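PDB 3MCW: putative hydrolase from Chromobacterium violaceum, which probably acts as a hydrolase of the isochorismatase family, related to nicotinamidases. Local coordinates for residues Phe8-Met20 and Leu108-Val121. Numbering follows the deposited sequence.
Sequences FSSDKPLLLLIDM and LRANGWLELVVAGV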
ATOM      1  N   PHE A   8       4.568 -22.406  -9.673  1.00 15.03           N
ATOM      2  CA  PHE A   8       3.465 -21.642 -10.219  1.00 15.84           C
ATOM      3  C   PHE A   8       2.228 -22.506 -10.255  1.00 17.77           C
ATOM      4  O   PHE A   8       2.311 -23.703 -10.504  1.00 21.55           O
ATOM      5  CB  PHE A   8       3.797 -21.108 -11.616  1.00 12.54           C
ATOM      6  CG  PHE A   8       4.842 -20.061 -11.593  1.00 12.15           C
ATOM      7  CD1 PHE A   8       4.558 -18.828 -10.998  1.00 13.80           C
ATOM      8  CD2 PHE A   8       6.103 -20.268 -12.083  1.00 14.53           C
ATOM      9  CE1 PHE A   8       5.488 -17.825 -10.903  1.00 15.76           C
ATOM     10  CE2 PHE A   8       7.054 -19.210 -12.000  1.00 16.05           C
ATOM     11  CZ  PHE A   8       6.712 -18.014 -11.404  1.00 17.30           C
ATOM     12  N   SER A   9       1.095 -21.887  -9.952  1.00 20.25           N
ATOM     13  CA  SER A   9      -0.190 -22.577  -9.977  0.50 23.29           C
ATOM     14  C   SER A   9      -0.779 -22.597 -11.386  1.00 21.67           C
ATOM     15  O   SER A   9      -1.629 -23.425 -11.695  1.00 26.76           O
ATOM     16  CB  SER A   9      -1.166 -21.914  -9.008  0.50 21.92           C
ATOM     17  OG  SER A   9      -1.326 -20.544  -9.310  0.50 24.63           O
ATOM     18  N   SER A  10      -0.324 -21.663 -12.237  1.00 18.43           N
ATOM     19  CA  SER A  10      -0.768 -21.574 -13.624  1.00 16.66           C
ATOM     20  C   SER A  10       0.396 -21.795 -14.579  1.00 15.37           C
ATOM     21  O   SER A  10       1.546 -21.827 -14.155  1.00 17.27           O
ATOM     22  CB  SER A  10      -1.388 -20.195 -13.925  1.00 16.31           C
ATOM     23  OG  SER A  10      -0.428 -19.219 -14.308  1.00 15.66           O
ATOM     24  N   ASP A  11       0.081 -21.987 -15.861  1.00 14.49           N
ATOM     25  CA  ASP A  11       1.097 -22.160 -16.889  1.00 14.60           C
ATOM     26  C   ASP A  11       1.406 -20.837 -17.616  1.00 13.62           C
ATOM     27  O   ASP A  11       2.128 -20.820 -18.624  1.00 17.13           O
ATOM     28  CB  ASP A  11       0.752 -23.265 -17.887  1.00 17.13           C
ATOM     29  CG  ASP A  11      -0.482 -22.962 -18.725  1.00 20.08           C
ATOM     30  OD1 ASP A  11      -1.058 -21.861 -18.650  1.00 21.52           O
ATOM     31  OD2 ASP A  11      -0.890 -23.881 -19.454  1.00 28.86           O
ATOM     32  N   LYS A  12       0.872 -19.715 -17.129  1.00 11.09           N
ATOM     33  CA  LYS A  12       1.019 -18.431 -17.796  1.00 10.37           C
ATOM     34  C   LYS A  12       1.247 -17.294 -16.817  1.00  8.83           C
ATOM     35  O   LYS A  12       0.608 -16.259 -16.916  1.00  8.91           O
ATOM     36  CB  LYS A  12      -0.179 -18.160 -18.731  1.00 12.51           C
ATOM     37  CG  LYS A  12      -1.540 -18.249 -18.065  1.00 13.40           C
ATOM     38  CD  LYS A  12      -2.685 -18.006 -19.050  1.00 17.06           C
ATOM     39  CE  LYS A  12      -4.023 -18.135 -18.354  1.00 19.44           C
ATOM     40  NZ  LYS A  12      -5.225 -17.934 -19.230  1.00 23.62           N
ATOM     41  N   PRO A  13       2.205 -17.439 -15.872  1.00  8.30           N
ATOM     42  CA  PRO A  13       2.482 -16.326 -14.976  1.00  7.42           C
ATOM     43  C   PRO A  13       2.931 -15.124 -15.791  1.00  6.64           C
ATOM     44  O   PRO A  13       3.691 -15.244 -16.768  1.00  7.82           O
ATOM     45  CB  PRO A  13       3.597 -16.884 -14.086  1.00  8.62           C
ATOM     46  CG  PRO A  13       4.301 -17.893 -14.954  1.00  9.13           C
ATOM     47  CD  PRO A  13       3.191 -18.529 -15.738  1.00  9.16           C
ATOM     48  N   LEU A  14       2.510 -13.944 -15.357  1.00  6.34           N
ATOM     49  CA  LEU A  14       2.731 -12.703 -16.074  1.00  6.29           C
ATOM     50  C   LEU A  14       3.786 -11.862 -15.353  1.00  6.51           C
ATOM     51  O   LEU A  14       3.654 -11.582 -14.157  1.00  6.97           O
ATOM     52  CB  LEU A  14       1.402 -11.930 -16.222  1.00  6.46           C
ATOM     53  CG  LEU A  14       1.493 -10.615 -17.014  1.00  6.98           C
ATOM     54  CD1 LEU A  14       0.228 -10.345 -17.810  1.00  7.66           C
ATOM     55  CD2 LEU A  14       1.812  -9.409 -16.121  1.00  7.64           C
ATOM     56  N   LEU A  15       4.793 -11.428 -16.096  1.00  5.85           N
ATOM     57  CA  LEU A  15       5.870 -10.556 -15.559  1.00  5.81           C
ATOM     58  C   LEU A  15       5.459  -9.125 -15.671  1.00  5.62           C
ATOM     59  O   LEU A  15       5.150  -8.642 -16.771  1.00  6.43           O
ATOM     60  CB  LEU A  15       7.158 -10.793 -16.358  1.00  6.43           C
ATOM     61  CG  LEU A  15       8.375 -10.014 -15.862  1.00  6.63           C
ATOM     62  CD1 LEU A  15       8.822 -10.447 -14.460  1.00  8.20           C
ATOM     63  CD2 LEU A  15       9.528 -10.204 -16.863  1.00  7.60           C
ATOM     64  N   LEU A  16       5.414  -8.438 -14.530  1.00  5.29           N
ATOM     65  CA  LEU A  16       5.010  -7.057 -14.409  1.00  5.60           C
ATOM     66  C   LEU A  16       6.196  -6.237 -13.921  1.00  5.41           C
ATOM     67  O   LEU A  16       6.598  -6.374 -12.756  1.00  6.38           O
ATOM     68  CB  LEU A  16       3.836  -6.952 -13.413  1.00  6.14           C
ATOM     69  CG  LEU A  16       3.129  -5.607 -13.352  1.00  6.45           C
ATOM     70  CD1 LEU A  16       2.340  -5.355 -14.620  1.00  7.04           C
ATOM     71  CD2 LEU A  16       2.194  -5.574 -12.131  1.00  8.52           C
ATOM     72  N   LEU A  17       6.804  -5.471 -14.818  1.00  5.47           N
ATOM     73  CA  LEU A  17       8.011  -4.667 -14.524  1.00  5.84           C
ATOM     74  C   LEU A  17       7.612  -3.225 -14.287  1.00  6.16           C
ATOM     75  O   LEU A  17       7.077  -2.593 -15.187  1.00  7.74           O
ATOM     76  CB  LEU A  17       9.012  -4.769 -15.672  1.00  6.70           C
ATOM     77  CG  LEU A  17       9.639  -6.133 -15.890  1.00  7.59           C
ATOM     78  CD1 LEU A  17      10.596  -6.096 -17.104  1.00 10.36           C
ATOM     79  CD2 LEU A  17      10.335  -6.632 -14.649  1.00 10.31           C
ATOM     80  N   ILE A  18       7.905  -2.708 -13.101  1.00  5.45           N
ATOM     81  CA  ILE A  18       7.389  -1.415 -12.667  0.70  5.99           C
ATOM     82  C   ILE A  18       8.426  -0.301 -12.699  1.00  5.47           C
ATOM     83  O   ILE A  18       9.396  -0.304 -11.935  1.00  6.16           O
ATOM     84  CB  ILE A  18       6.723  -1.566 -11.295  0.70  6.54           C
ATOM     85  CG1 ILE A  18       5.530  -2.531 -11.397  0.70  6.70           C
ATOM     86  CG2 ILE A  18       6.381  -0.161 -10.705  0.70  7.32           C
ATOM     87  CD1 ILE A  18       4.950  -2.871 -10.027  0.70  7.58           C
ATOM     88  N   ASP A  19       8.186   0.649 -13.581  1.00  6.05           N
ATOM     89  CA  ASP A  19       8.794   1.963 -13.538  1.00  6.54           C
ATOM     90  C   ASP A  19      10.330   1.979 -13.625  1.00  6.41           C
ATOM     91  O   ASP A  19      10.982   2.848 -13.062  1.00  7.20           O
ATOM     92  CB  ASP A  19       8.344   2.757 -12.296  1.00  7.11           C
ATOM     93  CG  ASP A  19       6.871   3.041 -12.243  1.00  7.23           C
ATOM     94  OD1 ASP A  19       6.128   2.745 -13.182  1.00  8.34           O
ATOM     95  OD2 ASP A  19       6.426   3.562 -11.171  1.00  8.57           O
HETATM   96  N   MSE A  20      10.882   1.053 -14.390  1.00  7.09           N
HETATM   97  CA  MSE A  20      12.337   0.914 -14.535  0.70  7.38           C
HETATM   98  C   MSE A  20      12.832   1.886 -15.601  1.00  7.13           C
HETATM   99  O   MSE A  20      13.245   1.493 -16.681  1.00  8.33           O
HETATM  100  CB  MSE A  20      12.709  -0.528 -14.827  0.70  8.14           C
HETATM  101  CG  MSE A  20      12.523  -1.401 -13.610  0.70  8.65           C
HETATM  102 SE   MSE A  20      13.821  -1.053 -12.199  0.53  7.89          SE
HETATM  103  CE  MSE A  20      15.140  -2.231 -13.166  0.70 11.66           C
ATOM    104  N   LEU A 108      -5.969  -8.056 -17.172  1.00  8.23           N
ATOM    105  CA  LEU A 108      -5.535  -9.296 -16.551  1.00  8.39           C
ATOM    106  C   LEU A 108      -6.676 -10.310 -16.460  1.00  8.73           C
ATOM    107  O   LEU A 108      -6.521 -11.475 -16.822  1.00  9.94           O
ATOM    108  CB  LEU A 108      -4.945  -9.009 -15.161  1.00  7.94           C
ATOM    109  CG  LEU A 108      -3.675  -8.145 -15.106  1.00  7.86           C
ATOM    110  CD1 LEU A 108      -3.305  -7.840 -13.659  1.00  8.33           C
ATOM    111  CD2 LEU A 108      -2.508  -8.844 -15.798  1.00  8.86           C
ATOM    112  N   ARG A 109      -7.822  -9.844 -15.976  1.00  9.02           N
ATOM    113  CA  ARG A 109      -8.940 -10.764 -15.778  1.00  9.88           C
ATOM    114  C   ARG A 109      -9.495 -11.290 -17.112  1.00 10.34           C
ATOM    115  O   ARG A 109      -9.846 -12.452 -17.210  1.00 11.78           O
ATOM    116  CB  ARG A 109     -10.052 -10.124 -14.967  1.00 10.36           C
ATOM    117  CG  ARG A 109      -9.633  -9.757 -13.530  1.00 10.83           C
ATOM    118  CD  ARG A 109     -10.834  -9.398 -12.701  1.00 12.27           C
ATOM    119  NE  ARG A 109     -10.494  -8.944 -11.358  1.00 13.75           N
ATOM    120  CZ  ARG A 109     -10.089  -9.724 -10.388  1.00 15.01           C
ATOM    121  NH1 ARG A 109     -10.009 -11.037 -10.539  1.00 15.56           N
ATOM    122  NH2 ARG A 109      -9.752  -9.153  -9.241  1.00 17.14           N
ATOM    123  N   ALA A 110      -9.516 -10.446 -18.150  1.00 10.13           N
ATOM    124  CA  ALA A 110     -10.051 -10.870 -19.456  1.00 10.95           C
ATOM    125  C   ALA A 110      -9.214 -11.999 -20.045  1.00 11.58           C
ATOM    126  O   ALA A 110      -9.723 -12.850 -20.806  1.00 13.25           O
ATOM    127  CB  ALA A 110     -10.109  -9.708 -20.409  1.00 12.62           C
ATOM    128  N   ASN A 111      -7.932 -12.068 -19.667  1.00 10.65           N
ATOM    129  CA  ASN A 111      -7.010 -13.069 -20.204  1.00 11.02           C
ATOM    130  C   ASN A 111      -6.643 -14.166 -19.226  1.00 10.52           C
ATOM    131  O   ASN A 111      -5.851 -15.028 -19.567  1.00 13.32           O
ATOM    132  CB  ASN A 111      -5.783 -12.361 -20.757  1.00 11.24           C
ATOM    133  CG  ASN A 111      -6.113 -11.558 -21.968  1.00 12.28           C
ATOM    134  OD1 ASN A 111      -6.244 -12.113 -23.051  1.00 15.63           O
ATOM    135  ND2 ASN A 111      -6.286 -10.250 -21.806  1.00 11.98           N
ATOM    136  N   GLY A 112      -7.241 -14.152 -18.033  1.00 10.69           N
ATOM    137  CA  GLY A 112      -6.935 -15.140 -17.021  1.00 11.58           C
ATOM    138  C   GLY A 112      -5.546 -15.057 -16.437  1.00 10.65           C
ATOM    139  O   GLY A 112      -5.041 -16.049 -15.941  1.00 12.47           O
ATOM    140  N   TRP A 113      -4.948 -13.860 -16.483  1.00  9.06           N
ATOM    141  CA  TRP A 113      -3.590 -13.663 -15.975  1.00  9.00           C
ATOM    142  C   TRP A 113      -3.672 -13.291 -14.495  1.00  8.65           C
ATOM    143  O   TRP A 113      -3.504 -12.133 -14.103  1.00  9.14           O
ATOM    144  CB  TRP A 113      -2.834 -12.626 -16.777  1.00  8.68           C
ATOM    145  CG  TRP A 113      -2.606 -13.019 -18.215  1.00 10.04           C
ATOM    146  CD1 TRP A 113      -2.333 -14.279 -18.684  1.00 12.37           C
ATOM    147  CD2 TRP A 113      -2.609 -12.153 -19.352  1.00  9.82           C
ATOM    148  NE1 TRP A 113      -2.165 -14.242 -20.043  1.00 12.46           N
ATOM    149  CE2 TRP A 113      -2.337 -12.952 -20.481  1.00 11.04           C
ATOM    150  CE3 TRP A 113      -2.823 -10.777 -19.528  1.00 10.99           C
ATOM    151  CZ2 TRP A 113      -2.292 -12.411 -21.772  1.00 12.40           C
ATOM    152  CZ3 TRP A 113      -2.785 -10.273 -20.803  1.00 13.18           C
ATOM    153  CH2 TRP A 113      -2.522 -11.091 -21.906  1.00 13.84           C
ATOM    154  N   LEU A 114      -3.941 -14.313 -13.690  1.00  9.14           N
ATOM    155  CA  LEU A 114      -4.199 -14.129 -12.260  1.00  9.72           C
ATOM    156  C   LEU A 114      -2.968 -14.293 -11.384  1.00  8.66           C
ATOM    157  O   LEU A 114      -2.988 -13.914 -10.235  1.00 11.44           O
ATOM    158  CB  LEU A 114      -5.362 -15.026 -11.793  1.00 12.09           C
ATOM    159  CG  LEU A 114      -6.674 -14.813 -12.558  1.00 15.21           C
ATOM    160  CD1 LEU A 114      -7.779 -15.620 -11.906  1.00 20.58           C
ATOM    161  CD2 LEU A 114      -7.105 -13.368 -12.679  1.00 18.15           C
ATOM    162  N   GLU A 115      -1.904 -14.833 -11.960  1.00  8.39           N
ATOM    163  CA  GLU A 115      -0.655 -15.014 -11.268  0.50  8.19           C
ATOM    164  C   GLU A 115       0.364 -14.023 -11.844  1.00  7.56           C
ATOM    165  O   GLU A 115       0.627 -13.996 -13.061  1.00  8.64           O
ATOM    166  CB  GLU A 115      -0.250 -16.483 -11.420  0.50  9.22           C
ATOM    167  CG  GLU A 115       0.937 -16.851 -10.647  0.50  9.68           C
ATOM    168  CD  GLU A 115       1.212 -18.341 -10.656  0.50 10.26           C
ATOM    169  OE1 GLU A 115       1.166 -18.985 -11.729  0.50 10.82           O
ATOM    170  OE2 GLU A 115       1.542 -18.904  -9.590  0.50 13.05           O
ATOM    171  N   LEU A 116       0.924 -13.192 -10.978  1.00  7.14           N
ATOM    172  CA  LEU A 116       1.810 -12.102 -11.360  1.00  6.92           C
ATOM    173  C   LEU A 116       3.183 -12.288 -10.700  1.00  6.91           C
ATOM    174  O   LEU A 116       3.265 -12.677  -9.543  1.00  9.01           O
ATOM    175  CB  LEU A 116       1.234 -10.749 -10.893  1.00  7.09           C
ATOM    176  CG  LEU A 116      -0.236 -10.481 -11.267  1.00  7.34           C
ATOM    177  CD1 LEU A 116      -0.667  -9.134 -10.736  1.00  8.96           C
ATOM    178  CD2 LEU A 116      -0.445 -10.565 -12.807  1.00 10.25           C
ATOM    179  N   VAL A 117       4.229 -11.947 -11.464  1.00  6.35           N
ATOM    180  CA  VAL A 117       5.597 -11.893 -10.960  1.00  6.04           C
ATOM    181  C   VAL A 117       6.020 -10.452 -11.112  1.00  5.69           C
ATOM    182  O   VAL A 117       6.047  -9.920 -12.222  1.00  6.57           O
ATOM    183  CB  VAL A 117       6.527 -12.844 -11.765  1.00  6.42           C
ATOM    184  CG1 VAL A 117       7.967 -12.675 -11.314  1.00  8.15           C
ATOM    185  CG2 VAL A 117       6.019 -14.285 -11.578  1.00  8.14           C
ATOM    186  N   VAL A 118       6.324  -9.794 -10.001  1.00  5.99           N
ATOM    187  CA  VAL A 118       6.517  -8.356  -9.973  1.00  5.84           C
ATOM    188  C   VAL A 118       7.948  -8.004  -9.623  1.00  5.51           C
ATOM    189  O   VAL A 118       8.549  -8.582  -8.704  1.00  6.26           O
ATOM    190  CB  VAL A 118       5.560  -7.674  -8.945  1.00  5.86           C
ATOM    191  CG1 VAL A 118       5.772  -6.220  -8.861  1.00  7.24           C
ATOM    192  CG2 VAL A 118       4.083  -8.007  -9.310  1.00  7.59           C
ATOM    193  N   ALA A 119       8.475  -7.000 -10.321  1.00  5.42           N
ATOM    194  CA  ALA A 119       9.794  -6.424  -9.980  1.00  5.35           C
ATOM    195  C   ALA A 119       9.784  -4.991 -10.422  1.00  5.14           C
ATOM    196  O   ALA A 119       8.986  -4.595 -11.246  1.00  7.56           O
ATOM    197  CB  ALA A 119      10.927  -7.200 -10.648  1.00  7.39           C
ATOM    198  N   GLY A 120      10.676  -4.185  -9.871  1.00  6.64           N
ATOM    199  CA  GLY A 120      10.860  -2.820 -10.312  1.00  6.14           C
ATOM    200  C   GLY A 120      11.201  -1.880  -9.173  1.00  5.65           C
ATOM    201  O   GLY A 120      11.809  -2.284  -8.170  1.00  6.35           O
ATOM    202  N   VAL A 121      10.830  -0.623  -9.342  1.00  5.36           N
ATOM    203  CA  VAL A 121      11.308   0.417  -8.445  0.70  5.38           C
ATOM    204  C   VAL A 121      10.171   1.403  -8.168  1.00  5.87           C
ATOM    205  O   VAL A 121       9.364   1.713  -9.077  1.00  6.97           O
ATOM    206  CB  VAL A 121      12.545   1.118  -9.061  0.70  6.14           C
ATOM    207  CG1 VAL A 121      12.184   1.746 -10.432  0.70  7.27           C
ATOM    208  CG2 VAL A 121      13.163   2.144  -8.113  0.70  7.20           C
TER
HETATM  209  O   HOH W   1      -2.402 -17.190 -14.454  1.00 17.89           O
HETATM  210  O   HOH W   2      -0.949 -14.973 -15.140  1.00 11.89           O
HETATM  211  O   HOH W   3       8.534   4.230  -9.643  0.50  8.65           O
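Leu14-Ile18 and Glu115-Val121 pair as neighbouring parallel strands, the axes of these short segments 13° apart. Six backbone hydrogen bonds join them. Leu14, Leu16 and Ile18 each bond to residues on both sides of their partner; Leu16 N donates to Val117 O at 2.8 Å, and Leu16 O accepts from Ala119 N.

The carboxylate of Glu115 ties the loop before the first strand to the sheet. Ser9 N donates to Glu115 OE2 at 3.0 Å, on the syn side. Ser10 N reaches Glu115 OE1 at 3.1 Å from above the carboxylate plane. Glu115 CG stands anti to the backbone N (chi1 -174°), and the extended chain carries the carboxylate to this loop. This describes one of two modelled Glu115 conformers. Glu115 OE2 also lies at the edge of the Phe8 ring, 3.3 Å from Phe8 CD1. Ser10 OG accepts from Lys12 N, forming an ST turn. The extended Lys12 chain runs past the Trp113 ring edge, and Lys12 NZ donates to Asn111 O at 3.0 Å, next to Gly112, whose positive phi belongs to a Schellman motif. One water bridges Lys12 O and Glu115 O; another links Asp19 OD2 to Val121 O. Asp19, just past the strand, also forms a salt bridge with Lys93.

Apolar contacts line both faces of the sheet. Leu14 CD1 packs against the Trp113 indole, 3.5 Å from Trp113 CE3, and Asn111 CB sits over the ring. Leu16 CD2 lies beside Val118 CG2 at 4.2 Å. On the other face, Val117 CG2 packs against Phe8.

These are the two central strands of the family's six-stranded parallel sheet. Strand 55-60 flanks 14-18, and strand 140-149 flanks 115-121. Helices 37-51 and 184-191 pack on the face bearing Val117.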